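Long-range contacts in uronate isomerase (Caulobacter crescentus, PDB 2Q01), which isomerises D-glucuronate to D-fructuronate and D-galacturonate to D-tagaturonate, a step in pentose and glucuronate interconversion: residues G42-S47 / L168-G173; D57-L62 / E98-F103; A258-S263 / R288-T293. One frame throughout, in Å; residues are numbered along the deposited sequence.

Interaction 1 (G42-S47 / L168-G173); sequences GHTDPS and LATTEG
The chain of 42-47 runs almost square across that of 168-173, their end-to-end directions 81° apart, and the backbones come nearest at His43 and Thr170, with CA atoms 5.1 Å apart. Both pieces continue neighbouring parallel strands of the TIM-barrel, 37-39 and 165-169, so they meet where those strands run out into loops. His41, Gly42 and His43 spell the His-x-His signature that follows the first strand in the metal-dependent hydrolase superfamily, where relatives bind a metal.

One direct hydrogen bond joins the segments: Thr171 OG1, anti to its own carbonyl carbon, donates to Gly42 O at 2.8 Å, arriving 30° out of the carbonyl plane. The same hydroxyl lies over one face of the His43 imidazole, towards its rim. Two waters do the remaining bridging. Water 1 accepts from Thr44 N and gives a short bond of 2.6 Å to Ala169 O; water 2 accepts from Thr171 N and can donate to Thr44 O.

Methyl groups close the gaps against oxygens. Thr170 CG2 sits 3.4 Å from Thr44 O, while Thr44 OG1 meets Leu168 CD2 tip to tip at 3.6 Å. Glu172 folds back at chi2, its chi1 of -24° nearly eclipsed, so that OE1 takes the Thr170 hydroxyl at 2.7 Å and OE2 faces Pro46 CG at 4.0 Å. His181 NE2 is also bonded to Thr170 OG1. An alanine in place of Glu172 removes the carboxylate, and would probably cost the Thr170 hydroxyl its strong acceptor and Pro46 the group it meets tip to tip.

The loops are thus tied by one direct hydroxyl bond and two water bridges; the bond from Thr170 would probably favour a charged Glu172, while the nearby Asp45 carboxylate would oppose it.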
ATOM      1  N   GLY B  42     -11.197  -1.930 -24.830  1.00 47.08           N
ATOM      2  CA  GLY B  42      -9.904  -1.826 -25.502  1.00 37.50           C
ATOM      3  C   GLY B  42      -9.810  -0.722 -26.538  1.00 45.27           C
ATOM      4  O   GLY B  42     -10.787  -0.010 -26.791  1.00 40.80           O
ATOM      5  N   HIS B  43      -8.631  -0.605 -27.153  1.00 45.88           N
ATOM      6  CA  HIS B  43      -8.322   0.513 -28.047  1.00 46.60           C
ATOM      7  C   HIS B  43      -7.776   0.110 -29.418  1.00 42.41           C
ATOM      8  O   HIS B  43      -6.948   0.820 -29.991  1.00 52.94           O
ATOM      9  CB  HIS B  43      -7.353   1.483 -27.359  1.00 51.26           C
ATOM     10  CG  HIS B  43      -7.900   2.092 -26.108  1.00 68.12           C
ATOM     11  ND1 HIS B  43      -8.654   3.246 -26.108  1.00 81.68           N
ATOM     12  CD2 HIS B  43      -7.814   1.698 -24.816  1.00 69.09           C
ATOM     13  CE1 HIS B  43      -9.004   3.539 -24.868  1.00 85.23           C
ATOM     14  NE2 HIS B  43      -8.508   2.615 -24.065  1.00 82.93           N
ATOM     15  N   THR B  44      -8.245  -1.015 -29.948  1.00 46.70           N
ATOM     16  CA  THR B  44      -7.880  -1.420 -31.308  1.00 44.83           C
ATOM     17  C   THR B  44      -8.656  -0.578 -32.324  1.00 49.68           C
ATOM     18  O   THR B  44      -9.724  -0.038 -32.007  1.00 52.67           O
ATOM     19  CB  THR B  44      -8.110  -2.939 -31.577  1.00 44.08           C
ATOM     20  OG1 THR B  44      -9.506  -3.248 -31.493  1.00 48.01           O
ATOM     21  CG2 THR B  44      -7.325  -3.806 -30.583  1.00 47.57           C
ATOM     22  N   ASP B  45      -8.110  -0.458 -33.530  1.00 44.02           N
ATOM     23  CA  ASP B  45      -8.721   0.334 -34.596  1.00 47.59           C
ATOM     24  C   ASP B  45      -9.743  -0.542 -35.316  1.00 47.07           C
ATOM     25  O   ASP B  45      -9.380  -1.587 -35.850  1.00 44.91           O
ATOM     26  CB  ASP B  45      -7.633   0.805 -35.569  1.00 49.03           C
ATOM     27  CG  ASP B  45      -8.067   1.967 -36.451  1.00 48.10           C
ATOM     28  OD1 ASP B  45      -7.166   2.651 -36.981  1.00 57.74           O
ATOM     29  OD2 ASP B  45      -9.278   2.205 -36.639  1.00 63.13           O
ATOM     30  N   PRO B  46     -11.028  -0.122 -35.325  1.00 48.01           N
ATOM     31  CA  PRO B  46     -12.097  -0.837 -36.042  1.00 47.61           C
ATOM     32  C   PRO B  46     -11.911  -0.910 -37.560  1.00 45.36           C
ATOM     33  O   PRO B  46     -12.476  -1.792 -38.204  1.00 48.87           O
ATOM     34  CB  PRO B  46     -13.345  -0.008 -35.724  1.00 47.30           C
ATOM     35  CG  PRO B  46     -12.827   1.347 -35.363  1.00 39.01           C
ATOM     36  CD  PRO B  46     -11.558   1.062 -34.622  1.00 51.49           C
ATOM     37  N   SER B  47     -11.129   0.013 -38.117  1.00 49.37           N
ATOM     38  CA  SER B  47     -10.853   0.043 -39.551  1.00 47.56           C
ATOM     39  C   SER B  47      -9.989  -1.131 -40.007  1.00 48.37           C
ATOM     40  O   SER B  47     -10.020  -1.497 -41.183  1.00 62.59           O
ATOM     41  CB  SER B  47     -10.179   1.357 -39.938  1.00 49.13           C
ATOM     42  OG  SER B  47      -8.825   1.368 -39.531  1.00 35.72           O
ATOM     43  N   LEU B 168     -14.833  -8.288 -29.168  1.00 31.93           N
ATOM     44  CA  LEU B 168     -13.807  -7.254 -29.052  1.00 34.17           C
ATOM     45  C   LEU B 168     -14.470  -5.886 -29.089  1.00 38.59           C
ATOM     46  O   LEU B 168     -15.202  -5.576 -30.024  1.00 35.76           O
ATOM     47  CB  LEU B 168     -12.787  -7.372 -30.190  1.00 31.87           C
ATOM     48  CG  LEU B 168     -11.599  -6.407 -30.243  1.00 26.89           C
ATOM     49  CD1 LEU B 168     -10.729  -6.528 -28.999  1.00 46.86           C
ATOM     50  CD2 LEU B 168     -10.767  -6.668 -31.487  1.00 40.54           C
ATOM     51  N   ALA B 169     -14.220  -5.073 -28.069  1.00 39.67           N
ATOM     52  CA  ALA B 169     -14.750  -3.711 -28.039  1.00 40.95           C
ATOM     53  C   ALA B 169     -13.663  -2.684 -28.336  1.00 38.65           C
ATOM     54  O   ALA B 169     -12.546  -2.775 -27.825  1.00 49.40           O
ATOM     55  CB  ALA B 169     -15.426  -3.412 -26.697  1.00 31.43           C
ATOM     56  N   THR B 170     -14.001  -1.716 -29.179  1.00 40.77           N
ATOM     57  CA  THR B 170     -13.144  -0.563 -29.431  1.00 43.59           C
ATOM     58  C   THR B 170     -13.721   0.659 -28.693  1.00 41.51           C
ATOM     59  O   THR B 170     -14.785   0.570 -28.086  1.00 48.94           O
ATOM     60  CB  THR B 170     -12.999  -0.291 -30.944  1.00 43.29           C
ATOM     61  OG1 THR B 170     -14.208   0.286 -31.446  1.00 54.91           O
ATOM     62  CG2 THR B 170     -12.716  -1.583 -31.701  1.00 41.95           C
ATOM     63  N   THR B 171     -13.024   1.792 -28.733  1.00 51.15           N
ATOM     64  CA  THR B 171     -13.442   2.968 -27.958  1.00 54.17           C
ATOM     65  C   THR B 171     -13.495   4.243 -28.809  1.00 46.99           C
ATOM     66  O   THR B 171     -12.464   4.706 -29.311  1.00 52.93           O
ATOM     67  CB  THR B 171     -12.536   3.161 -26.713  1.00 54.47           C
ATOM     68  OG1 THR B 171     -12.535   1.958 -25.934  1.00 67.76           O
ATOM     69  CG2 THR B 171     -13.027   4.296 -25.846  1.00 51.45           C
ATOM     70  N   GLU B 172     -14.701   4.789 -28.978  1.00 36.26           N
ATOM     71  CA  GLU B 172     -14.914   6.007 -29.778  1.00 39.72           C
ATOM     72  C   GLU B 172     -15.654   7.075 -28.982  1.00 39.27           C
ATOM     73  O   GLU B 172     -16.407   6.762 -28.062  1.00 48.86           O
ATOM     74  CB  GLU B 172     -15.706   5.731 -31.070  1.00 42.86           C
ATOM     75  CG  GLU B 172     -15.666   4.304 -31.633  1.00 60.93           C
ATOM     76  CD  GLU B 172     -14.345   3.912 -32.266  1.00 66.60           C
ATOM     77  OE1 GLU B 172     -13.736   2.944 -31.775  1.00 68.89           O
ATOM     78  OE2 GLU B 172     -13.922   4.548 -33.257  1.00 80.28           O
ATOM     79  N   GLY B 173     -15.433   8.336 -29.343  1.00 38.43           N
ATOM     80  CA  GLY B 173     -16.193   9.448 -28.783  1.00 38.00           C
ATOM     81  C   GLY B 173     -17.449   9.732 -29.587  1.00 36.56           C
ATOM     82  O   GLY B 173     -17.600   9.220 -30.694  1.00 50.87           O
TER
HETATM   83  O   HOH W   1     -10.193  -3.180 -28.846  1.00 44.03           O
HETATM   84  O   HOH W   2     -10.653   2.633 -30.775  1.00 45.92           O

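Interaction 2 (D57-L62 / E98-F103); sequences DATDLL and EAWRVF
The indole of Trp100 is sandwiched: Ala58 CB lies over one face and Phe103 CD2, from the next turn of the same helix, over the opposite one, both displaced toward the rim. Leu62 CD1 comes in obliquely at CH2, 3.9 Å away. This is helix-helix packing, between helices 58-63 and 96-105 of the long excursion, about half of it helix, that the chain makes between barrel strands 37-39 and 165-169; the centre of the contact is about 24 Å from that of the chain. The axes of segments 58-62 and 98-103 approach to 9.7 Å, their directions 61° apart.

Trp100 carries most of the contact. Its CG is anti to the backbone N (chi1 -175°), which swings the ring system out toward the other helix. There the Ala58 methyl makes a CH-pi contact, 4.0 Å from the centroid of the six-membered ring and 18° off its normal. Beside the methyl, Ala58 O approaches Trp100 CZ3 to 3.5 Å while accepting the helical bond from Leu62 N, so one residue meets the ring with both methyl and carbonyl. Phe142 and Ile145 of helix 138-149 pack on Ala58, and Tyr141 of that helix touches the indole, so a third helix joins the cluster.

At the root of the indole, Thr59 slides past Trp100 in the opposite direction. Its methyl, anti to the backbone N, rests on Ala99 CB at 3.8 Å, whereas its hydroxyl sits 3.6 Å from Trp100 CB. That hydroxyl finds its hydrogen bond at Pro96 O, in the first turn of the partner helix, which gives this otherwise apolar interface one polar tie. Away from the interface, Arg101 NH2 stands 2.9 Å from Glu98 OE1 in a salt bridge whose oxygen lies well out of the guanidinium plane, while Arg101 NE pairs with Asp139.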
ATOM      1  N   ASP B  57       5.017  -3.605 -41.077  1.00 66.12           N
ATOM      2  CA  ASP B  57       6.335  -3.812 -40.469  1.00 64.08           C
ATOM      3  C   ASP B  57       6.250  -4.484 -39.110  1.00 61.05           C
ATOM      4  O   ASP B  57       5.198  -4.492 -38.476  1.00 66.50           O
ATOM      5  CB  ASP B  57       7.056  -2.468 -40.279  1.00 69.51           C
ATOM      6  CG  ASP B  57       7.445  -1.807 -41.587  1.00 86.62           C
ATOM      7  OD1 ASP B  57       7.671  -2.522 -42.590  1.00101.90           O
ATOM      8  OD2 ASP B  57       7.540  -0.560 -41.604  1.00 96.31           O
ATOM      9  N   ALA B  58       7.380  -5.024 -38.659  1.00 57.34           N
ATOM     10  CA  ALA B  58       7.551  -5.442 -37.272  1.00 55.41           C
ATOM     11  C   ALA B  58       7.554  -4.209 -36.373  1.00 60.41           C
ATOM     12  O   ALA B  58       7.077  -4.255 -35.240  1.00 63.20           O
ATOM     13  CB  ALA B  58       8.848  -6.207 -37.112  1.00 52.06           C
ATOM     14  N   THR B  59       8.095  -3.110 -36.896  1.00 61.45           N
ATOM     15  CA  THR B  59       8.144  -1.834 -36.195  1.00 61.13           C
ATOM     16  C   THR B  59       6.756  -1.187 -36.099  1.00 62.13           C
ATOM     17  O   THR B  59       6.332  -0.783 -35.015  1.00 61.67           O
ATOM     18  CB  THR B  59       9.163  -0.895 -36.866  1.00 59.70           C
ATOM     19  OG1 THR B  59      10.462  -1.491 -36.783  1.00 61.16           O
ATOM     20  CG2 THR B  59       9.198   0.470 -36.187  1.00 61.54           C
ATOM     21  N   ASP B  60       6.046  -1.123 -37.223  1.00 62.37           N
ATOM     22  CA  ASP B  60       4.717  -0.508 -37.268  1.00 64.88           C
ATOM     23  C   ASP B  60       3.635  -1.240 -36.477  1.00 61.76           C
ATOM     24  O   ASP B  60       2.630  -0.642 -36.104  1.00 64.52           O
ATOM     25  CB  ASP B  60       4.261  -0.305 -38.713  1.00 65.80           C
ATOM     26  CG  ASP B  60       4.466   1.117 -39.186  1.00 87.89           C
ATOM     27  OD1 ASP B  60       3.462   1.759 -39.565  1.00 97.85           O
ATOM     28  OD2 ASP B  60       5.622   1.600 -39.161  1.00 98.23           O
ATOM     29  N   LEU B  61       3.852  -2.525 -36.218  1.00 62.93           N
ATOM     30  CA  LEU B  61       2.874  -3.345 -35.519  1.00 62.32           C
ATOM     31  C   LEU B  61       3.189  -3.472 -34.027  1.00 63.53           C
ATOM     32  O   LEU B  61       2.287  -3.399 -33.182  1.00 61.73           O
ATOM     33  CB  LEU B  61       2.786  -4.728 -36.178  1.00 61.63           C
ATOM     34  CG  LEU B  61       1.883  -5.809 -35.577  1.00 65.35           C
ATOM     35  CD1 LEU B  61       0.416  -5.498 -35.797  1.00 65.92           C
ATOM     36  CD2 LEU B  61       2.234  -7.158 -36.157  1.00 60.49           C
ATOM     37  N   LEU B  62       4.467  -3.654 -33.708  1.00 60.28           N
ATOM     38  CA  LEU B  62       4.872  -3.973 -32.341  1.00 58.63           C
ATOM     39  C   LEU B  62       5.544  -2.816 -31.611  1.00 56.69           C
ATOM     40  O   LEU B  62       5.275  -2.590 -30.433  1.00 56.64           O
ATOM     41  CB  LEU B  62       5.787  -5.209 -32.317  1.00 55.68           C
ATOM     42  CG  LEU B  62       5.210  -6.541 -32.814  1.00 56.56           C
ATOM     43  CD1 LEU B  62       6.327  -7.469 -33.250  1.00 47.45           C
ATOM     44  CD2 LEU B  62       4.332  -7.207 -31.758  1.00 55.54           C
ATOM     45  N   GLU B  98      16.119  -0.197 -38.928  1.00 53.31           N
ATOM     46  CA  GLU B  98      17.005   0.424 -37.944  1.00 58.49           C
ATOM     47  C   GLU B  98      16.295   0.731 -36.628  1.00 56.24           C
ATOM     48  O   GLU B  98      16.901   0.635 -35.561  1.00 60.42           O
ATOM     49  CB  GLU B  98      17.670   1.688 -38.505  1.00 64.49           C
ATOM     50  CG  GLU B  98      18.873   1.422 -39.420  1.00 82.74           C
ATOM     51  CD  GLU B  98      20.021   0.677 -38.732  1.00 92.82           C
ATOM     52  OE1 GLU B  98      20.660  -0.161 -39.400  1.00 91.22           O
ATOM     53  OE2 GLU B  98      20.288   0.922 -37.534  1.00 89.25           O
ATOM     54  N   ALA B  99      15.018   1.103 -36.713  1.00 48.59           N
ATOM     55  CA  ALA B  99      14.179   1.292 -35.529  1.00 48.31           C
ATOM     56  C   ALA B  99      14.073  -0.004 -34.725  1.00 45.41           C
ATOM     57  O   ALA B  99      14.248   0.000 -33.504  1.00 47.59           O
ATOM     58  CB  ALA B  99      12.796   1.802 -35.926  1.00 42.12           C
ATOM     59  N   TRP B 100      13.812  -1.105 -35.434  1.00 41.57           N
ATOM     60  CA  TRP B 100      13.762  -2.444 -34.858  1.00 36.49           C
ATOM     61  C   TRP B 100      15.106  -2.886 -34.276  1.00 41.03           C
ATOM     62  O   TRP B 100      15.142  -3.565 -33.254  1.00 43.44           O
ATOM     63  CB  TRP B 100      13.292  -3.458 -35.900  1.00 40.44           C
ATOM     64  CG  TRP B 100      13.110  -4.828 -35.330  1.00 44.97           C
ATOM     65  CD1 TRP B 100      13.994  -5.869 -35.388  1.00 42.96           C
ATOM     66  CD2 TRP B 100      11.986  -5.296 -34.580  1.00 58.74           C
ATOM     67  NE1 TRP B 100      13.485  -6.960 -34.725  1.00 47.74           N
ATOM     68  CE2 TRP B 100      12.252  -6.636 -34.222  1.00 49.78           C
ATOM     69  CE3 TRP B 100      10.774  -4.714 -34.178  1.00 58.93           C
ATOM     70  CZ2 TRP B 100      11.352  -7.403 -33.480  1.00 48.18           C
ATOM     71  CZ3 TRP B 100       9.878  -5.482 -33.443  1.00 53.71           C
ATOM     72  CH2 TRP B 100      10.174  -6.811 -33.104  1.00 51.76           C
ATOM     73  N   ARG B 101      16.194  -2.498 -34.936  1.00 46.84           N
ATOM     74  CA  ARG B 101      17.552  -2.790 -34.478  1.00 52.58           C
ATOM     75  C   ARG B 101      17.856  -2.169 -33.110  1.00 53.07           C
ATOM     76  O   ARG B 101      18.515  -2.798 -32.280  1.00 57.47           O
ATOM     77  CB  ARG B 101      18.565  -2.279 -35.504  1.00 64.16           C
ATOM     78  CG  ARG B 101      19.840  -3.096 -35.624  1.00 71.05           C
ATOM     79  CD  ARG B 101      19.682  -4.185 -36.677  1.00 92.99           C
ATOM     80  NE  ARG B 101      19.334  -3.639 -37.987  1.00 96.03           N
ATOM     81  CZ  ARG B 101      20.217  -3.304 -38.923  1.00 92.85           C
ATOM     82  NH1 ARG B 101      21.517  -3.453 -38.707  1.00 94.42           N
ATOM     83  NH2 ARG B 101      19.795  -2.814 -40.080  1.00 92.57           N
ATOM     84  N   VAL B 102      17.377  -0.940 -32.892  1.00 54.14           N
ATOM     85  CA  VAL B 102      17.582  -0.216 -31.630  1.00 46.73           C
ATOM     86  C   VAL B 102      16.788  -0.873 -30.501  1.00 45.42           C
ATOM     87  O   VAL B 102      17.301  -1.045 -29.395  1.00 46.71           O
ATOM     88  CB  VAL B 102      17.218   1.294 -31.758  1.00 54.26           C
ATOM     89  CG1 VAL B 102      17.343   2.013 -30.417  1.00 46.61           C
ATOM     90  CG2 VAL B 102      18.111   1.973 -32.781  1.00 56.80           C
ATOM     91  N   PHE B 103      15.545  -1.251 -30.800  1.00 44.13           N
ATOM     92  CA  PHE B 103      14.699  -1.967 -29.849  1.00 44.60           C
ATOM     93  C   PHE B 103      15.302  -3.309 -29.445  1.00 48.16           C
ATOM     94  O   PHE B 103      15.330  -3.651 -28.258  1.00 52.59           O
ATOM     95  CB  PHE B 103      13.300  -2.186 -30.425  1.00 40.37           C
ATOM     96  CG  PHE B 103      12.467  -3.152 -29.636  1.00 45.74           C
ATOM     97  CD1 PHE B 103      12.020  -2.826 -28.358  1.00 47.41           C
ATOM     98  CD2 PHE B 103      12.134  -4.394 -30.164  1.00 47.21           C
ATOM     99  CE1 PHE B 103      11.257  -3.723 -27.620  1.00 52.10           C
ATOM    100  CE2 PHE B 103      11.370  -5.296 -29.431  1.00 53.38           C
ATOM    101  CZ  PHE B 103      10.932  -4.958 -28.159  1.00 50.89           C
TER

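Interaction 3 (A258-S263 / R288-T293); sequences ATADLS and RAQMLT
Ala260 O is the most tightly held polar atom here, gripped by one hydrogen bond, a short one: Thr293 OG1 donates to it at 2.6 Å, lying in the carbonyl plane. Thr293 reaches it because its OG1 stands anti to its own carbonyl carbon, and CB follows to within 3.2 Å of the same oxygen.

Two residues on, Leu262 N sends a nearly straight bond (166°) to Gln290 OE1 at 2.9 Å, though from above the amide plane. Gln290 starts with CG anti to the backbone N and then bends at chi2, which brings the amide against Leu262, whose CB and CG both touch OE1. At the other end of the amide, NE2 bonds Glu294 in the next turn and fixes which way the group is flipped; it also gives a weak bond to water 3, which can donate to Asp261 OD1 and Leu262 O. Asp261 OD1 has its main partner in Arg348.

Toward 258 the chains press close. Ala260 N makes a weak bond of 3.2 Å to Ala289 O, which Thr259 CA also approaches, while Ala258 O faces Ala289 CA at 3.2 Å. The methyls of Ala258 and Ala260 flank that of Ala289, and the side chains of Thr259 and Leu292 cross at about a right angle, CG2 meeting CD1 at 3.8 Å.

The extended loop, part of the beta-alpha-beta crossover from strand 249-252 to 305-308, thus lies along helix 281-302, where Thr293 and Gln290 supply side-chain partners for Ala260 O and Leu262 N, backbone groups that a neighbouring strand might otherwise pair.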
ATOM      1  N   ALA B 258     -14.717  12.292  -8.950  1.00 47.24           N
ATOM      2  CA  ALA B 258     -15.716  13.208  -8.400  1.00 37.06           C
ATOM      3  C   ALA B 258     -17.027  13.143  -9.154  1.00 39.28           C
ATOM      4  O   ALA B 258     -17.035  13.108 -10.385  1.00 42.81           O
ATOM      5  CB  ALA B 258     -15.182  14.627  -8.398  1.00 32.32           C
ATOM      6  N   THR B 259     -18.123  13.071  -8.398  1.00 38.18           N
ATOM      7  CA  THR B 259     -19.482  13.154  -8.945  1.00 35.48           C
ATOM      8  C   THR B 259     -20.223  14.312  -8.267  1.00 34.02           C
ATOM      9  O   THR B 259     -19.815  14.773  -7.201  1.00 29.28           O
ATOM     10  CB  THR B 259     -20.281  11.842  -8.745  1.00 32.48           C
ATOM     11  OG1 THR B 259     -20.481  11.598  -7.349  1.00 43.80           O
ATOM     12  CG2 THR B 259     -19.558  10.647  -9.359  1.00 42.91           C
ATOM     13  N   ALA B 260     -21.305  14.781  -8.882  1.00 36.32           N
ATOM     14  CA  ALA B 260     -22.118  15.857  -8.297  1.00 39.18           C
ATOM     15  C   ALA B 260     -23.608  15.623  -8.531  1.00 42.27           C
ATOM     16  O   ALA B 260     -23.985  14.856  -9.406  1.00 47.36           O
ATOM     17  CB  ALA B 260     -21.699  17.207  -8.857  1.00 30.01           C
ATOM     18  N   ASP B 261     -24.453  16.282  -7.749  1.00 44.88           N
ATOM     19  CA  ASP B 261     -25.892  16.166  -7.933  1.00 42.58           C
ATOM     20  C   ASP B 261     -26.519  17.556  -7.915  1.00 43.32           C
ATOM     21  O   ASP B 261     -27.198  17.940  -6.959  1.00 51.41           O
ATOM     22  CB  ASP B 261     -26.504  15.250  -6.863  1.00 49.09           C
ATOM     23  CG  ASP B 261     -27.905  14.759  -7.224  1.00 54.21           C
ATOM     24  OD1 ASP B 261     -28.324  14.873  -8.400  1.00 47.74           O
ATOM     25  OD2 ASP B 261     -28.592  14.242  -6.318  1.00 61.95           O
ATOM     26  N   LEU B 262     -26.261  18.313  -8.977  1.00 42.03           N
ATOM     27  CA  LEU B 262     -26.833  19.643  -9.140  1.00 40.37           C
ATOM     28  C   LEU B 262     -28.262  19.543  -9.661  1.00 43.65           C
ATOM     29  O   LEU B 262     -28.653  18.529 -10.249  1.00 52.80           O
ATOM     30  CB  LEU B 262     -25.991  20.489 -10.106  1.00 34.00           C
ATOM     31  CG  LEU B 262     -24.493  20.707  -9.866  1.00 36.79           C
ATOM     32  CD1 LEU B 262     -23.842  21.371 -11.081  1.00 30.70           C
ATOM     33  CD2 LEU B 262     -24.224  21.513  -8.605  1.00 48.94           C
ATOM     34  N   SER B 263     -29.036  20.604  -9.442  1.00 40.29           N
ATOM     35  CA  SER B 263     -30.350  20.744 -10.055  1.00 38.58           C
ATOM     36  C   SER B 263     -30.177  21.068 -11.534  1.00 39.65           C
ATOM     37  O   SER B 263     -29.063  21.351 -11.991  1.00 52.46           O
ATOM     38  CB  SER B 263     -31.165  21.832  -9.348  1.00 42.75           C
ATOM     39  OG  SER B 263     -30.651  23.122  -9.616  1.00 47.11           O
ATOM     40  N   ARG B 288     -17.405  18.012 -15.130  1.00 37.71           N
ATOM     41  CA  ARG B 288     -17.010  16.604 -15.281  1.00 32.34           C
ATOM     42  C   ARG B 288     -17.651  15.705 -14.213  1.00 36.97           C
ATOM     43  O   ARG B 288     -18.096  14.598 -14.513  1.00 45.91           O
ATOM     44  CB  ARG B 288     -15.493  16.471 -15.237  1.00 27.68           C
ATOM     45  CG  ARG B 288     -14.792  16.954 -16.491  1.00 31.90           C
ATOM     46  CD  ARG B 288     -13.319  16.586 -16.481  1.00 38.07           C
ATOM     47  NE  ARG B 288     -12.659  16.941 -15.225  1.00 20.67           N
ATOM     48  CZ  ARG B 288     -11.878  18.004 -15.046  1.00 31.42           C
ATOM     49  NH1 ARG B 288     -11.319  18.224 -13.862  1.00 17.94           N
ATOM     50  NH2 ARG B 288     -11.641  18.843 -16.042  1.00 17.25           N
ATOM     51  N   ALA B 289     -17.702  16.204 -12.981  1.00 35.68           N
ATOM     52  CA  ALA B 289     -18.442  15.580 -11.889  1.00 25.91           C
ATOM     53  C   ALA B 289     -19.949  15.483 -12.153  1.00 28.24           C
ATOM     54  O   ALA B 289     -20.546  14.431 -11.948  1.00 34.79           O
ATOM     55  CB  ALA B 289     -18.178  16.328 -10.579  1.00 20.06           C
ATOM     56  N   GLN B 290     -20.560  16.580 -12.599  1.00 33.80           N
ATOM     57  CA  GLN B 290     -21.998  16.598 -12.877  1.00 32.00           C
ATOM     58  C   GLN B 290     -22.359  15.681 -14.036  1.00 21.94           C
ATOM     59  O   GLN B 290     -23.384  15.007 -14.002  1.00 27.03           O
ATOM     60  CB  GLN B 290     -22.499  18.024 -13.146  1.00 30.59           C
ATOM     61  CG  GLN B 290     -23.987  18.119 -13.531  1.00 24.12           C
ATOM     62  CD  GLN B 290     -24.908  17.490 -12.497  1.00 41.97           C
ATOM     63  OE1 GLN B 290     -24.687  17.613 -11.291  1.00 47.35           O
ATOM     64  NE2 GLN B 290     -25.952  16.817 -12.968  1.00 38.09           N
ATOM     65  N   MET B 291     -21.491  15.642 -15.044  1.00 35.60           N
ATOM     66  CA  MET B 291     -21.690  14.776 -16.203  1.00 34.12           C
ATOM     67  C   MET B 291     -21.572  13.283 -15.907  1.00 35.64           C
ATOM     68  O   MET B 291     -22.184  12.480 -16.599  1.00 37.87           O
ATOM     69  CB  MET B 291     -20.757  15.170 -17.348  1.00 36.26           C
ATOM     70  CG  MET B 291     -21.147  16.471 -18.051  1.00 41.84           C
ATOM     71  SD  MET B 291     -22.892  16.601 -18.523  1.00 30.60           S
ATOM     72  CE  MET B 291     -22.972  15.344 -19.779  1.00 28.42           C
ATOM     73  N   LEU B 292     -20.797  12.912 -14.886  1.00 39.84           N
ATOM     74  CA  LEU B 292     -20.748  11.519 -14.437  1.00 32.35           C
ATOM     75  C   LEU B 292     -22.123  11.066 -13.974  1.00 31.26           C
ATOM     76  O   LEU B 292     -22.578   9.984 -14.342  1.00 40.45           O
ATOM     77  CB  LEU B 292     -19.713  11.312 -13.323  1.00 30.57           C
ATOM     78  CG  LEU B 292     -18.278  10.970 -13.748  1.00 52.23           C
ATOM     79  CD1 LEU B 292     -17.461  10.478 -12.557  1.00 39.90           C
ATOM     80  CD2 LEU B 292     -18.244   9.932 -14.876  1.00 48.95           C
ATOM     81  N   THR B 293     -22.787  11.916 -13.193  1.00 27.35           N
ATOM     82  CA  THR B 293     -24.160  11.679 -12.736  1.00 31.57           C
ATOM     83  C   THR B 293     -25.160  11.715 -13.895  1.00 32.03           C
ATOM     84  O   THR B 293     -26.115  10.945 -13.926  1.00 42.08           O
ATOM     85  CB  THR B 293     -24.556  12.710 -11.666  1.00 31.10           C
ATOM     86  OG1 THR B 293     -23.676  12.573 -10.549  1.00 33.26           O
ATOM     87  CG2 THR B 293     -25.996  12.519 -11.180  1.00 40.83           C
TER
HETATM   88  O   HOH W   3     -28.363  15.629 -10.978  1.00 34.93           O

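How the interactions relate
Interaction 1 lies deep in the fold, its centre about 10 Å from that of the chain, where two neighbouring barrel strands end; the centres of the other two lie about 24 Å out, on opposite sides of the chain's centre and 44 Å apart, yet both are buried too. Interaction 2 belongs to the excursion that leaves and rejoins the barrel between the two halves of interaction 1, whereas interaction 3 comes later. No element is shared and no atoms touch. The chemistry follows the place: waters and hydroxyls link the loops of interaction 1, an indole packs two helices in interaction 2, and helix side chains, and weakly one helix carbonyl, serve an extended backbone in interaction 3.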